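Local coordinates for protein erythrocyte binding antigen 140 (Plasmodium falciparum, PDB 4GF2) that probably binds a receptor on the host red-cell surface during invasion, this fragment being its region with two Duffy-binding-like domains, at residues S290-P295 / V453-S458; I306-L311 / C316-N321; Q346-G351 / Q396-D401; N389-I394 / A459-K464. The protein carries 3 engineered substitutions. All coordinates share one frame; numbering follows the deposited sequence.

Contact 1: S290-P295 / V453-S458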
# COMPACT_ATOMS: atom_id res chain seq x y z
N SER A 290 10.91 -9.49 -4.14
CA SER A 290 12.00 -10.21 -4.78
C SER A 290 12.34 -9.58 -6.13
O SER A 290 13.50 -9.34 -6.43
CB SER A 290 11.63 -11.68 -4.96
OG SER A 290 12.69 -12.40 -5.57
N PHE A 291 11.30 -9.32 -6.92
CA PHE A 291 11.47 -8.77 -8.26
C PHE A 291 11.99 -7.33 -8.27
O PHE A 291 12.64 -6.91 -9.22
CB PHE A 291 10.14 -8.82 -9.02
CG PHE A 291 9.89 -10.12 -9.73
CD1 PHE A 291 9.71 -11.29 -9.02
CD2 PHE A 291 9.82 -10.16 -11.11
CE1 PHE A 291 9.47 -12.49 -9.67
CE2 PHE A 291 9.58 -11.35 -11.77
CZ PHE A 291 9.41 -12.51 -11.05
N LEU A 292 11.69 -6.58 -7.21
CA LEU A 292 12.08 -5.17 -7.15
C LEU A 292 13.32 -4.92 -6.29
O LEU A 292 14.06 -3.97 -6.53
CB LEU A 292 10.93 -4.32 -6.63
CG LEU A 292 9.75 -4.11 -7.58
CD1 LEU A 292 8.70 -3.24 -6.91
CD2 LEU A 292 10.20 -3.47 -8.89
N ASN A 293 13.53 -5.76 -5.28
CA ASN A 293 14.60 -5.55 -4.33
C ASN A 293 15.43 -6.79 -4.00
O ASN A 293 16.50 -6.68 -3.41
CB ASN A 293 14.03 -4.98 -3.02
CG ASN A 293 13.30 -3.66 -3.23
OD1 ASN A 293 13.92 -2.60 -3.26
ND2 ASN A 293 11.98 -3.73 -3.37
N GLY A 294 14.93 -7.96 -4.38
CA GLY A 294 15.54 -9.21 -3.96
C GLY A 294 16.20 -9.99 -5.08
O GLY A 294 16.60 -9.41 -6.09
N PRO A 295 16.31 -11.31 -4.91
CA PRO A 295 16.97 -12.22 -5.86
C PRO A 295 16.49 -12.06 -7.30
O PRO A 295 17.30 -11.88 -8.21
CB PRO A 295 16.60 -13.61 -5.33
CG PRO A 295 16.39 -13.40 -3.87
CD PRO A 295 15.79 -12.04 -3.74
N VAL A 453 5.86 -1.44 -13.16
CA VAL A 453 5.20 -2.55 -13.83
C VAL A 453 6.17 -3.17 -14.84
O VAL A 453 6.31 -4.39 -14.91
CB VAL A 453 3.91 -2.11 -14.55
CG1 VAL A 453 3.37 -3.23 -15.42
CG2 VAL A 453 2.87 -1.66 -13.54
N TRP A 454 6.84 -2.32 -15.61
CA TRP A 454 7.79 -2.82 -16.58
C TRP A 454 9.00 -3.46 -15.91
O TRP A 454 9.56 -4.44 -16.41
CB TRP A 454 8.26 -1.71 -17.52
CG TRP A 454 9.30 -2.22 -18.46
CD1 TRP A 454 10.63 -1.90 -18.47
CD2 TRP A 454 9.11 -3.17 -19.51
NE1 TRP A 454 11.27 -2.59 -19.47
CE2 TRP A 454 10.36 -3.38 -20.12
CE3 TRP A 454 8.00 -3.87 -19.99
CZ2 TRP A 454 10.53 -4.24 -21.20
CZ3 TRP A 454 8.17 -4.73 -21.06
CH2 TRP A 454 9.42 -4.91 -21.65
N LYS A 455 9.42 -2.89 -14.78
CA LYS A 455 10.55 -3.42 -14.03
C LYS A 455 10.34 -4.88 -13.66
O LYS A 455 11.23 -5.71 -13.87
CB LYS A 455 10.81 -2.60 -12.77
CG LYS A 455 11.68 -1.38 -12.98
CD LYS A 455 11.89 -0.60 -11.69
CE LYS A 455 12.85 0.56 -11.90
NZ LYS A 455 13.05 1.36 -10.66
N VAL A 456 9.17 -5.21 -13.12
CA VAL A 456 8.91 -6.57 -12.66
C VAL A 456 8.70 -7.53 -13.83
O VAL A 456 9.07 -8.70 -13.74
CB VAL A 456 7.70 -6.64 -11.68
CG1 VAL A 456 7.95 -5.76 -10.47
CG2 VAL A 456 6.41 -6.26 -12.37
N MET A 457 8.11 -7.04 -14.92
CA MET A 457 7.86 -7.89 -16.08
C MET A 457 9.15 -8.16 -16.84
O MET A 457 9.32 -9.23 -17.42
CB MET A 457 6.83 -7.25 -17.01
CG MET A 457 5.43 -7.17 -16.43
SD MET A 457 4.22 -6.62 -17.65
CE MET A 457 4.03 -8.10 -18.64
N SER A 458 10.05 -7.18 -16.84
CA SER A 458 11.29 -7.28 -17.59
C SER A 458 12.30 -8.18 -16.88
O SER A 458 13.35 -8.50 -17.43
CB SER A 458 11.90 -5.90 -17.81
OG SER A 458 12.21 -5.27 -16.58

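Contact 2: I306-L311 / C316-N321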
# COMPACT_ATOMS: atom_id res chain seq x y z
N ILE A 306 8.73 -20.51 -11.31
CA ILE A 306 7.35 -20.29 -10.91
C ILE A 306 6.97 -21.09 -9.67
O ILE A 306 7.30 -22.26 -9.54
CB ILE A 306 6.38 -20.65 -12.05
CG1 ILE A 306 6.65 -19.76 -13.26
CG2 ILE A 306 4.94 -20.50 -11.59
CD1 ILE A 306 5.72 -20.02 -14.43
N ASN A 307 6.25 -20.44 -8.76
CA ASN A 307 5.71 -21.11 -7.58
C ASN A 307 4.24 -21.43 -7.81
O ASN A 307 3.38 -20.55 -7.77
CB ASN A 307 5.89 -20.22 -6.35
CG ASN A 307 5.37 -20.86 -5.08
OD1 ASN A 307 4.25 -21.39 -5.05
ND2 ASN A 307 6.17 -20.83 -4.02
N VAL A 308 3.95 -22.71 -8.05
CA VAL A 308 2.62 -23.14 -8.49
C VAL A 308 1.52 -22.75 -7.50
O VAL A 308 0.47 -22.27 -7.90
CB VAL A 308 2.58 -24.66 -8.73
CG1 VAL A 308 1.16 -25.12 -9.05
CG2 VAL A 308 3.53 -25.05 -9.85
N ASN A 309 1.78 -22.98 -6.22
CA ASN A 309 0.81 -22.66 -5.18
C ASN A 309 0.42 -21.18 -5.18
O ASN A 309 -0.76 -20.84 -5.14
CB ASN A 309 1.36 -23.04 -3.81
CG ASN A 309 1.54 -24.53 -3.65
OD1 ASN A 309 0.88 -25.31 -4.33
ND2 ASN A 309 2.43 -24.93 -2.76
N ASP A 310 1.42 -20.31 -5.23
CA ASP A 310 1.18 -18.88 -5.25
C ASP A 310 0.44 -18.49 -6.52
O ASP A 310 -0.48 -17.66 -6.49
CB ASP A 310 2.49 -18.11 -5.16
CG ASP A 310 3.17 -18.26 -3.82
OD1 ASP A 310 2.54 -18.80 -2.88
OD2 ASP A 310 4.34 -17.84 -3.70
N LEU A 311 0.84 -19.10 -7.63
CA LEU A 311 0.25 -18.82 -8.93
C LEU A 311 -1.25 -19.09 -8.93
O LEU A 311 -2.04 -18.28 -9.41
CB LEU A 311 0.93 -19.68 -10.00
CG LEU A 311 0.29 -19.63 -11.39
CD1 LEU A 311 0.41 -18.24 -11.98
CD2 LEU A 311 0.94 -20.66 -12.30
N CYS A 316 -4.41 -17.51 -11.34
CA CYS A 316 -3.99 -17.75 -12.72
C CYS A 316 -3.39 -19.14 -12.88
O CYS A 316 -3.11 -19.83 -11.90
CB CYS A 316 -2.99 -16.69 -13.16
SG CYS A 316 -3.67 -15.03 -13.22
N ASN A 317 -3.18 -19.55 -14.13
CA ASN A 317 -2.63 -20.86 -14.42
C ASN A 317 -1.71 -20.79 -15.63
O ASN A 317 -1.69 -19.79 -16.34
CB ASN A 317 -3.76 -21.86 -14.66
CG ASN A 317 -3.29 -23.31 -14.57
OD1 ASN A 317 -2.47 -23.66 -13.72
ND2 ASN A 317 -3.82 -24.15 -15.45
N TYR A 318 -0.95 -21.86 -15.86
CA TYR A 318 -0.07 -21.96 -17.02
C TYR A 318 -0.85 -21.73 -18.31
O TYR A 318 -2.02 -22.09 -18.40
CB TYR A 318 0.59 -23.33 -17.07
CG TYR A 318 1.57 -23.60 -15.94
CD1 TYR A 318 2.89 -23.17 -16.03
CD2 TYR A 318 1.18 -24.29 -14.80
CE1 TYR A 318 3.79 -23.42 -15.00
CE2 TYR A 318 2.07 -24.55 -13.78
CZ TYR A 318 3.37 -24.11 -13.88
OH TYR A 318 4.27 -24.36 -12.87
N LYS A 319 -0.19 -21.12 -19.30
CA LYS A 319 -0.78 -21.00 -20.63
C LYS A 319 -0.89 -22.41 -21.19
O LYS A 319 0.09 -23.15 -21.21
CB LYS A 319 0.09 -20.14 -21.55
CG LYS A 319 0.52 -18.81 -20.95
CD LYS A 319 -0.66 -17.93 -20.60
CE LYS A 319 -0.19 -16.63 -19.96
NZ LYS A 319 -1.32 -15.71 -19.65
N SER A 320 -2.08 -22.79 -21.63
CA SER A 320 -2.31 -24.15 -22.12
C SER A 320 -1.53 -24.41 -23.40
O SER A 320 -1.31 -23.50 -24.20
CB SER A 320 -3.80 -24.40 -22.36
OG SER A 320 -4.26 -23.63 -23.45
N ASN A 321 -1.11 -25.66 -23.58
CA ASN A 321 -0.39 -26.06 -24.78
C ASN A 321 -1.29 -25.98 -26.01
O ASN A 321 -0.81 -25.78 -27.13
CB ASN A 321 0.15 -27.48 -24.62
CG ASN A 321 1.05 -27.62 -23.41
OD1 ASN A 321 1.65 -26.65 -22.95
ND2 ASN A 321 1.16 -28.84 -22.88

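Contact 3: Q346-G351 / Q396-D401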
# COMPACT_ATOMS: atom_id res chain seq x y z
N GLN A 346 -6.78 -12.99 -24.54
CA GLN A 346 -7.89 -13.79 -24.03
C GLN A 346 -7.50 -14.55 -22.78
O GLN A 346 -8.36 -14.92 -21.98
CB GLN A 346 -8.36 -14.78 -25.10
CG GLN A 346 -8.86 -14.15 -26.38
CD GLN A 346 -9.18 -15.17 -27.45
OE1 GLN A 346 -9.69 -16.25 -27.17
NE2 GLN A 346 -8.87 -14.83 -28.70
N THR A 347 -6.21 -14.81 -22.62
CA THR A 347 -5.72 -15.62 -21.51
C THR A 347 -4.81 -14.82 -20.57
O THR A 347 -4.09 -15.40 -19.76
CB THR A 347 -4.95 -16.85 -22.02
OG1 THR A 347 -3.74 -16.43 -22.66
CG2 THR A 347 -5.80 -17.64 -23.01
N LEU A 348 -4.86 -13.50 -20.68
CA LEU A 348 -4.06 -12.61 -19.84
C LEU A 348 -4.38 -12.79 -18.35
O LEU A 348 -5.54 -12.84 -17.96
CB LEU A 348 -4.31 -11.16 -20.25
CG LEU A 348 -3.62 -10.06 -19.45
CD1 LEU A 348 -2.13 -10.06 -19.68
CD2 LEU A 348 -4.22 -8.71 -19.81
N CYS A 349 -3.34 -12.88 -17.53
CA CYS A 349 -3.50 -13.04 -16.09
C CYS A 349 -3.81 -11.72 -15.40
O CYS A 349 -2.99 -10.80 -15.40
CB CYS A 349 -2.25 -13.67 -15.48
SG CYS A 349 -2.25 -13.66 -13.67
N LEU A 350 -5.00 -11.64 -14.81
CA LEU A 350 -5.40 -10.47 -14.04
C LEU A 350 -5.76 -10.85 -12.60
O LEU A 350 -5.88 -9.99 -11.74
CB LEU A 350 -6.59 -9.78 -14.71
CG LEU A 350 -6.31 -9.22 -16.11
CD1 LEU A 350 -7.59 -8.66 -16.70
CD2 LEU A 350 -5.23 -8.15 -16.06
N GLY A 351 -5.94 -12.14 -12.35
CA GLY A 351 -6.28 -12.61 -11.02
C GLY A 351 -7.65 -12.15 -10.58
O GLY A 351 -8.46 -11.69 -11.38
N GLN A 396 6.14 -7.22 -24.01
CA GLN A 396 5.64 -5.86 -24.22
C GLN A 396 4.19 -5.87 -24.67
O GLN A 396 3.44 -4.95 -24.34
CB GLN A 396 6.51 -5.13 -25.25
CG GLN A 396 7.83 -4.65 -24.70
CD GLN A 396 8.55 -3.70 -25.65
OE1 GLN A 396 8.00 -3.29 -26.67
NE2 GLN A 396 9.78 -3.35 -25.30
N ASN A 397 3.79 -6.89 -25.42
CA ASN A 397 2.40 -7.03 -25.84
C ASN A 397 1.45 -7.04 -24.64
O ASN A 397 0.49 -6.26 -24.59
CB ASN A 397 2.19 -8.30 -26.68
CG ASN A 397 2.76 -8.18 -28.09
OD1 ASN A 397 2.94 -7.08 -28.61
ND2 ASN A 397 3.02 -9.32 -28.71
N SER A 398 1.72 -7.90 -23.67
CA SER A 398 0.86 -7.99 -22.49
C SER A 398 1.01 -6.77 -21.59
O SER A 398 0.05 -6.31 -20.98
CB SER A 398 1.14 -9.28 -21.72
OG SER A 398 0.64 -10.40 -22.42
N TYR A 399 2.23 -6.25 -21.51
CA TYR A 399 2.48 -5.01 -20.79
C TYR A 399 1.57 -3.90 -21.31
O TYR A 399 0.92 -3.19 -20.54
CB TYR A 399 3.94 -4.60 -20.95
CG TYR A 399 4.23 -3.22 -20.43
CD1 TYR A 399 4.13 -2.93 -19.08
CD2 TYR A 399 4.62 -2.20 -21.30
CE1 TYR A 399 4.40 -1.66 -18.60
CE2 TYR A 399 4.89 -0.93 -20.83
CZ TYR A 399 4.78 -0.67 -19.47
OH TYR A 399 5.05 0.59 -18.99
N ALA A 400 1.54 -3.74 -22.63
CA ALA A 400 0.74 -2.69 -23.25
C ALA A 400 -0.76 -2.93 -23.06
O ALA A 400 -1.53 -1.99 -22.90
CB ALA A 400 1.08 -2.59 -24.73
N ASP A 401 -1.17 -4.19 -23.09
CA ASP A 401 -2.57 -4.52 -22.88
C ASP A 401 -2.98 -4.15 -21.46
O ASP A 401 -4.08 -3.65 -21.22
CB ASP A 401 -2.84 -6.01 -23.11
CG ASP A 401 -2.97 -6.36 -24.58
OD1 ASP A 401 -3.21 -5.45 -25.40
OD2 ASP A 401 -2.85 -7.55 -24.92

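Contact 4: N389-I394 / A459-K464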
# COMPACT_ATOMS: atom_id res chain seq x y z
N ASN A 389 14.69 -11.29 -28.83
CA ASN A 389 13.89 -10.24 -29.46
C ASN A 389 12.40 -10.58 -29.48
O ASN A 389 11.56 -9.70 -29.34
CB ASN A 389 14.39 -9.97 -30.88
CG ASN A 389 15.84 -9.53 -30.91
OD1 ASN A 389 16.38 -9.06 -29.91
ND2 ASN A 389 16.48 -9.67 -32.07
N ALA A 390 12.09 -11.86 -29.66
CA ALA A 390 10.70 -12.30 -29.70
C ALA A 390 10.11 -12.28 -28.29
O ALA A 390 9.05 -11.70 -28.06
CB ALA A 390 10.61 -13.70 -30.29
N LEU A 391 10.81 -12.92 -27.36
CA LEU A 391 10.39 -12.92 -25.97
C LEU A 391 10.16 -11.49 -25.51
O LEU A 391 9.18 -11.18 -24.84
CB LEU A 391 11.45 -13.58 -25.08
CG LEU A 391 11.05 -14.91 -24.45
CD1 LEU A 391 12.25 -15.52 -23.73
CD2 LEU A 391 9.88 -14.72 -23.50
N CYS A 392 11.08 -10.61 -25.89
CA CYS A 392 10.99 -9.20 -25.54
C CYS A 392 9.66 -8.62 -26.02
O CYS A 392 8.94 -8.00 -25.24
CB CYS A 392 12.14 -8.42 -26.16
SG CYS A 392 11.97 -6.63 -25.97
N SER A 393 9.36 -8.80 -27.30
CA SER A 393 8.15 -8.22 -27.88
C SER A 393 6.88 -8.84 -27.30
O SER A 393 5.87 -8.15 -27.14
CB SER A 393 8.17 -8.34 -29.41
OG SER A 393 8.35 -9.68 -29.83
N ILE A 394 6.93 -10.12 -26.97
CA ILE A 394 5.77 -10.80 -26.38
C ILE A 394 5.44 -10.26 -24.99
O ILE A 394 4.27 -10.15 -24.63
CB ILE A 394 6.01 -12.32 -26.27
CG1 ILE A 394 6.03 -12.95 -27.66
CG2 ILE A 394 4.92 -12.96 -25.43
CD1 ILE A 394 6.36 -14.43 -27.66
N ALA A 459 11.96 -8.58 -15.66
CA ALA A 459 12.87 -9.38 -14.84
C ALA A 459 13.05 -10.79 -15.38
O ALA A 459 14.02 -11.47 -15.04
CB ALA A 459 12.37 -9.43 -13.41
N VAL A 460 12.13 -11.23 -16.23
CA VAL A 460 12.19 -12.59 -16.77
C VAL A 460 12.98 -12.67 -18.08
O VAL A 460 13.06 -13.74 -18.68
CB VAL A 460 10.79 -13.17 -17.00
CG1 VAL A 460 9.97 -13.10 -15.71
CG2 VAL A 460 10.08 -12.44 -18.13
N LEU A 461 13.56 -11.55 -18.50
CA LEU A 461 14.30 -11.50 -19.76
C LEU A 461 15.81 -11.46 -19.55
O LEU A 461 16.30 -10.76 -18.66
CB LEU A 461 13.88 -10.28 -20.57
CG LEU A 461 12.40 -10.18 -20.94
CD1 LEU A 461 12.09 -8.78 -21.44
CD2 LEU A 461 12.04 -11.22 -21.99
N LYS A 462 16.55 -12.20 -20.37
CA LYS A 462 18.00 -12.08 -20.40
C LYS A 462 18.33 -10.70 -20.97
O LYS A 462 17.62 -10.21 -21.85
CB LYS A 462 18.61 -13.16 -21.29
CG LYS A 462 18.33 -14.59 -20.85
CD LYS A 462 18.94 -15.58 -21.83
CE LYS A 462 18.63 -17.02 -21.45
NZ LYS A 462 19.18 -17.98 -22.45
N ASN A 463 19.39 -10.09 -20.47
CA ASN A 463 19.76 -8.75 -20.90
C ASN A 463 18.53 -7.86 -21.02
O ASN A 463 18.02 -7.63 -22.11
CB ASN A 463 20.49 -8.79 -22.25
CG ASN A 463 21.77 -9.62 -22.19
OD1 ASN A 463 22.81 -9.13 -21.76
ND2 ASN A 463 21.69 -10.86 -22.65
N LYS A 464 18.05 -7.36 -19.88
CA LYS A 464 16.81 -6.60 -19.83
C LYS A 464 16.86 -5.37 -20.74
O LYS A 464 15.89 -5.05 -21.42
CB LYS A 464 16.49 -6.18 -18.39
CG LYS A 464 16.51 -7.33 -17.39
CD LYS A 464 15.73 -6.99 -16.13
CE LYS A 464 16.27 -5.75 -15.44
NZ LYS A 464 15.43 -5.37 -14.26

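Contact 1: S290-P295 / V453-S458
Apolar packing carries most of this contact, and V456 is at its centre. Its CG1 lies 3.6 Å from CD2 of L292, while the CB of F291 approaches the same methyl to 4.0 Å. CG1 reaches both because it stands anti to the carbonyl carbon of V456 (chi1 -59°). K455 adds only the root of its side chain: its CB sits 4.0 Å from L292 CD2, and the two side chains run at about a right angle to each other.

A second kind of approach involves an aromatic edge and a backbone carbonyl. The ring carbon F291 CD2 comes within 3.1 Å of V456 O, and CE2 of the same ring within 3.3 Å. The oxygen lies near the ring plane, so it meets the weakly positive C-H edge and not the pi cloud.

The segments belong to helix 285-293 and to helix 435-457 of the second Duffy-binding-like domain. I373 of helix 361-382 touches both F291 and V456, extending the apolar patch, and A303 also lies against F291. With no donor-acceptor pair joining the two segments, the association rests on shape and dispersion, with a modest electrostatic contribution probably coming from the ring edge facing the carbonyl.

Contact 2: I306-L311 / C316-N321
The ring of Y318 is covered on one face by L311, whose CD2 stands 4.3 Å above the plane and off-centre toward the rim. At the edge, near the ring plane, V308 CG2 meets the hydroxyl end at 3.2 Å from Y318 OH; the two side chains cross at about a right angle. I306 CD1 comes obliquely, 4.0 Å from CE1 of Y318, the two side chains sliding past each other in opposite directions. Outside the two segments, Y318 also meets the ring of Y381, with planes inclined at about 55°.

The motif is a short capped helix, 308-314, followed by an irregular loop whose first residues, 316-318, turn back past the helix, at the surface of the region bearing the second Duffy-binding-like domain. N307 is the N-cap: its OD1 accepts from the backbone N of D310 at 3.0 Å in a nearly straight bond (173°), although the donor stands well above the carbonyl plane. The loop after the helix is fixed further by the C316 to C349 disulfide, and K319 forms a salt bridge to E375 of helix 361-382.

L311 divides its two methyls: with CG anti to the backbone N, CD2 goes over the Y318 ring and CD1 against C316 CB at 3.9 Å. The polar link between the segments is backbone only: C316 N donates to L311 O at 3.2 Å, with an N-H...O angle of 164°.

Contact 3: Q346-G351 / Q396-D401
L348 and S398 make the closest approach here, through a single methyl. CD1 of L348 stands 3.9 Å from S398 OG and also 3.9 Å from S398 CB, so it rests on the whole short side chain. The other branch, CD2, reaches D401 more loosely, at 4.5 Å from its CB. The leucine spans two residues one helical turn apart because its CG is anti to the backbone N (chi1 177°), which carries both methyls out toward helix 388-407. The nearest CA atoms, of L348 and S398, are 7.3 Å apart.

These segments join the irregular loop following helix 343-346 to a buried part of helix 388-407 in the second Duffy-binding-like domain, an all-helical fold tied together by disulfides.

In the next shell, polar partners fix the two helix residues under the leucine. S398 OG is hydrogen-bonded to E375 and to R344. D401 forms salt bridges with R344 through OD2 and with R481 through OD1, and OD1 also accepts from Q478 and W482. R344 thus serves S398 and D401 together; with R481 also at the carboxylate, the charged form of D401 is probably favoured. L402 and I405, farther along the same helix, extend the apolar surface against L348.

Contact 4: N389-I394 / A459-K464
L391 and L461 supply the apolar part of this contact. The CD2 methyl of L461 sits 3.9 Å from L391 CB, so the tip of one leucine meets the base of the other. L461 CG is anti to its carbonyl carbon (chi1 -59°), an orientation that carries CD2 over to the helix. The same methyl also lies against main-chain atoms, 4.1 Å from C392 N and 4.0 Å from L391 C. It therefore packs on the backbone between two consecutive residues as well as on a side chain. A CA separation of 7.0 Å between C392 and L461 is bridged by the L461 side chain.

Hydrogen bonding serves the helix itself. S393 OG donates to A390 O at 2.8 Å, and that oxygen also accepts from I394 N, leaving it doubly gripped. The donor bends in at a C=O...O angle of 116°.

The covalent tie is the disulfide of C392 to C467, which lies farther along the same loop as L461. Helix 388-407 is thus linked to the connection between helices 435-457 and 470-475, and I395 from the next turn adds contacts to L461 and V460. Helix 361-382 closes in alongside, placing A376 against V460 and K380 against L391.

How the contacts relate
Contacts 3 and 4 are buried and share helix 388-407, contact 4 using its start and contact 3 the following turns. Contact 1 is partly buried and contact 2 lies at the surface. Contact 1 adjoins both buried ones: W454 CH2 packs 3.5 Å from Q396 CG of contact 3, and F291 CD2 3.5 Å from A459 CB of contact 4. Contact 2 is joined to contact 3 by a disulfide, but stays about 8 Å from contacts 1 and 4 at the nearest atoms. Chemistry follows place: contacts 1, 3 and 4 meet by packing without hydrogen bonds between their segments, contact 1 adding an aromatic edge against a carbonyl and contact 3 a methyl on a serine, while contact 2 adds a backbone hydrogen bond.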